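Long-range contact in lectin-like protein (Entamoeba histolytica HM-1:IMSS-A, PDB 5ZBT), which is of unknown function but may bind D-mannose through this legume lectin-like domain, part of a longer membrane protein resembling the cargo receptor ERGIC-53: residues Asn117-Phe125 and Ser137-Leu147. Sequence-based numbering, arbitrary orientation.
Sequences NIYKGIGIF and SVLKNDGVDIL
Asn141 lies across the ring of Tyr119, and its side chain can be followed outward from ring to turn. CB sits over one face of the ring, 3.6 Å from its centroid and 17° off the normal, a CH-pi contact. With CG anti to the backbone N (chi1 -169°), the amide stands almost perpendicular to that ring, and Asn141 CG comes 3.0 Å from Tyr119 O. At the tip both amide atoms turn back to their own chain: OD1 accepts from Val144 N at 3.0 Å in an Asx motif, and ND2 gives a 2.8 Å bond to Val144 O, in the plane of both groups. Two bonds to one residue thus fix the rotation of the amide and tie it to the turn that follows the strand.

The setting is a beta hairpin in the legume-lectin jelly roll, strands 122-127 and 135-142 running antiparallel in one of its two seven-stranded sheets. Paired backbone bonds join Phe125 to Ser137, Gly123 to Leu139 and Gly121 to Asn141; beyond them the ladder gives way to a single backbone bond, Gly143 N to Tyr119 O.

Tyr119 brings its hydroxyl into the ladder itself. CG lies between the backbone N and the carbonyl carbon (chi1 65°), which turns the ring back toward the second strand and brings OH to Leu139 O, 2.6 Å away. That oxygen also accepts from Gly123 N, on the other face of its carbonyl plane. Trp101 packs edge-to-face with both Tyr119 and Phe125, whose CE2 touches Leu139 CB at 3.7 Å. Past the bend, Asn117 ND2 makes a weak bond to Asp145 OD1, the same oxygen that accepts from Leu147 N in an Asx turn, while Leu147 CD1 rests on Asn117 CB at 3.7 Å.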
# COMPACT_ATOMS: atom_id res chain seq x y z
N ASN A 117 -0.28 15.06 -2.87
CA ASN A 117 -1.70 15.00 -3.17
C ASN A 117 -2.01 15.07 -4.67
O ASN A 117 -3.14 14.76 -5.06
CB ASN A 117 -2.44 16.13 -2.44
CG ASN A 117 -1.73 17.48 -2.56
OD1 ASN A 117 -0.58 17.62 -2.17
ND2 ASN A 117 -2.42 18.46 -3.11
N ILE A 118 -1.06 15.44 -5.51
CA ILE A 118 -1.24 15.42 -6.96
C ILE A 118 -0.45 14.25 -7.52
O ILE A 118 0.75 14.13 -7.25
CB ILE A 118 -0.80 16.75 -7.61
CG1 ILE A 118 -1.66 17.89 -7.06
CG2 ILE A 118 -0.92 16.64 -9.10
CD1 ILE A 118 -1.15 19.26 -7.37
N TYR A 119 -1.12 13.38 -8.28
CA TYR A 119 -0.51 12.18 -8.85
C TYR A 119 -1.42 11.65 -9.95
O TYR A 119 -2.59 12.03 -10.04
CB TYR A 119 -0.26 11.10 -7.77
CG TYR A 119 -1.52 10.52 -7.15
CD1 TYR A 119 -2.13 11.15 -6.07
CD2 TYR A 119 -2.08 9.34 -7.63
CE1 TYR A 119 -3.30 10.63 -5.49
CE2 TYR A 119 -3.24 8.80 -7.05
CZ TYR A 119 -3.85 9.45 -5.99
OH TYR A 119 -5.00 8.92 -5.44
N LYS A 120 -0.87 10.77 -10.79
CA LYS A 120 -1.68 10.12 -11.82
C LYS A 120 -1.64 8.61 -11.58
O LYS A 120 -0.59 7.97 -11.74
CB LYS A 120 -1.21 10.49 -13.23
CG LYS A 120 -2.20 10.10 -14.32
CD LYS A 120 -1.65 10.39 -15.73
CE LYS A 120 -2.19 11.73 -16.27
NZ LYS A 120 -1.16 12.64 -16.89
N GLY A 121 -2.76 8.05 -11.20
CA GLY A 121 -2.82 6.63 -10.92
C GLY A 121 -3.80 6.36 -9.79
O GLY A 121 -4.81 7.05 -9.64
N ILE A 122 -3.44 5.37 -8.98
CA ILE A 122 -4.32 4.79 -7.98
C ILE A 122 -3.59 4.79 -6.65
O ILE A 122 -2.42 4.39 -6.58
CB ILE A 122 -4.77 3.37 -8.37
CG1 ILE A 122 -5.83 3.42 -9.46
CG2 ILE A 122 -5.31 2.58 -7.19
CD1 ILE A 122 -5.72 2.28 -10.46
N GLY A 123 -4.25 5.27 -5.61
CA GLY A 123 -3.81 5.10 -4.24
C GLY A 123 -4.79 4.21 -3.50
O GLY A 123 -6.01 4.43 -3.56
N ILE A 124 -4.25 3.19 -2.84
CA ILE A 124 -5.02 2.28 -1.98
C ILE A 124 -4.57 2.55 -0.55
O ILE A 124 -3.39 2.38 -0.22
CB ILE A 124 -4.81 0.81 -2.37
CG1 ILE A 124 -5.06 0.62 -3.86
CG2 ILE A 124 -5.70 -0.12 -1.58
CD1 ILE A 124 -4.16 -0.39 -4.49
N PHE A 125 -5.51 2.98 0.30
CA PHE A 125 -5.18 3.49 1.62
C PHE A 125 -5.87 2.67 2.70
O PHE A 125 -7.04 2.30 2.56
CB PHE A 125 -5.59 4.97 1.77
CG PHE A 125 -5.11 5.85 0.64
CD1 PHE A 125 -3.79 5.84 0.23
CD2 PHE A 125 -6.00 6.69 -0.02
CE1 PHE A 125 -3.34 6.66 -0.81
CE2 PHE A 125 -5.57 7.50 -1.08
CZ PHE A 125 -4.23 7.48 -1.46
N SER A 137 -9.67 2.58 1.45
CA SER A 137 -10.16 3.47 0.41
C SER A 137 -9.33 3.28 -0.85
O SER A 137 -8.17 2.87 -0.80
CB SER A 137 -10.06 4.93 0.82
OG SER A 137 -10.31 5.08 2.21
N VAL A 138 -9.95 3.56 -1.99
CA VAL A 138 -9.25 3.63 -3.26
C VAL A 138 -9.55 4.99 -3.86
O VAL A 138 -10.71 5.42 -3.88
CB VAL A 138 -9.66 2.51 -4.22
CG1 VAL A 138 -8.98 2.70 -5.55
CG2 VAL A 138 -9.30 1.14 -3.64
N LEU A 139 -8.50 5.67 -4.31
CA LEU A 139 -8.59 7.03 -4.81
C LEU A 139 -7.85 7.07 -6.14
O LEU A 139 -6.62 7.04 -6.16
CB LEU A 139 -7.97 8.01 -3.82
CG LEU A 139 -8.46 9.45 -3.89
CD1 LEU A 139 -9.94 9.43 -3.94
CD2 LEU A 139 -8.02 10.19 -2.65
N LYS A 140 -8.59 7.13 -7.24
CA LYS A 140 -7.99 7.29 -8.56
C LYS A 140 -7.91 8.77 -8.89
O LYS A 140 -8.90 9.50 -8.76
CB LYS A 140 -8.77 6.55 -9.64
CG LYS A 140 -8.14 6.64 -11.02
CD LYS A 140 -8.71 5.58 -11.95
CE LYS A 140 -7.84 5.40 -13.19
NZ LYS A 140 -7.99 6.55 -14.16
N ASN A 141 -6.73 9.21 -9.31
CA ASN A 141 -6.43 10.61 -9.59
C ASN A 141 -5.93 10.74 -11.02
O ASN A 141 -5.20 9.88 -11.52
CB ASN A 141 -5.38 11.14 -8.59
CG ASN A 141 -5.22 12.66 -8.65
OD1 ASN A 141 -5.84 13.34 -9.49
ND2 ASN A 141 -4.40 13.20 -7.74
N ASP A 142 -6.34 11.82 -11.68
CA ASP A 142 -5.94 12.13 -13.04
C ASP A 142 -4.99 13.33 -13.09
O ASP A 142 -5.05 14.17 -13.99
CB ASP A 142 -7.18 12.38 -13.90
CG ASP A 142 -6.87 12.44 -15.40
OD1 ASP A 142 -5.86 11.81 -15.82
OD2 ASP A 142 -7.62 13.12 -16.14
N GLY A 143 -4.10 13.45 -12.10
CA GLY A 143 -3.18 14.58 -12.06
C GLY A 143 -3.72 15.88 -11.49
O GLY A 143 -3.20 16.95 -11.82
N VAL A 144 -4.73 15.84 -10.63
CA VAL A 144 -5.26 17.05 -10.03
C VAL A 144 -5.08 17.00 -8.51
O VAL A 144 -4.78 15.95 -7.93
CB VAL A 144 -6.75 17.28 -10.37
CG1 VAL A 144 -6.99 17.14 -11.88
CG2 VAL A 144 -7.63 16.32 -9.58
N ASP A 145 -5.28 18.15 -7.89
CA ASP A 145 -5.23 18.28 -6.43
C ASP A 145 -6.53 17.71 -5.88
O ASP A 145 -7.54 18.41 -5.76
CB ASP A 145 -5.03 19.74 -6.04
CG ASP A 145 -4.69 19.91 -4.57
OD1 ASP A 145 -4.93 18.98 -3.76
OD2 ASP A 145 -4.18 21.00 -4.22
N ILE A 146 -6.51 16.42 -5.53
CA ILE A 146 -7.73 15.74 -5.08
C ILE A 146 -8.09 16.08 -3.64
O ILE A 146 -9.06 15.52 -3.11
CB ILE A 146 -7.62 14.21 -5.24
CG1 ILE A 146 -6.31 13.67 -4.67
CG2 ILE A 146 -7.74 13.83 -6.71
CD1 ILE A 146 -6.38 13.28 -3.26
N LEU A 147 -7.33 16.95 -2.99
CA LEU A 147 -7.79 17.53 -1.73
C LEU A 147 -8.67 18.75 -1.96
O LEU A 147 -9.45 19.12 -1.08
CB LEU A 147 -6.60 17.90 -0.85
CG LEU A 147 -5.72 16.74 -0.35
CD1 LEU A 147 -4.54 17.27 0.45
CD2 LEU A 147 -6.53 15.75 0.48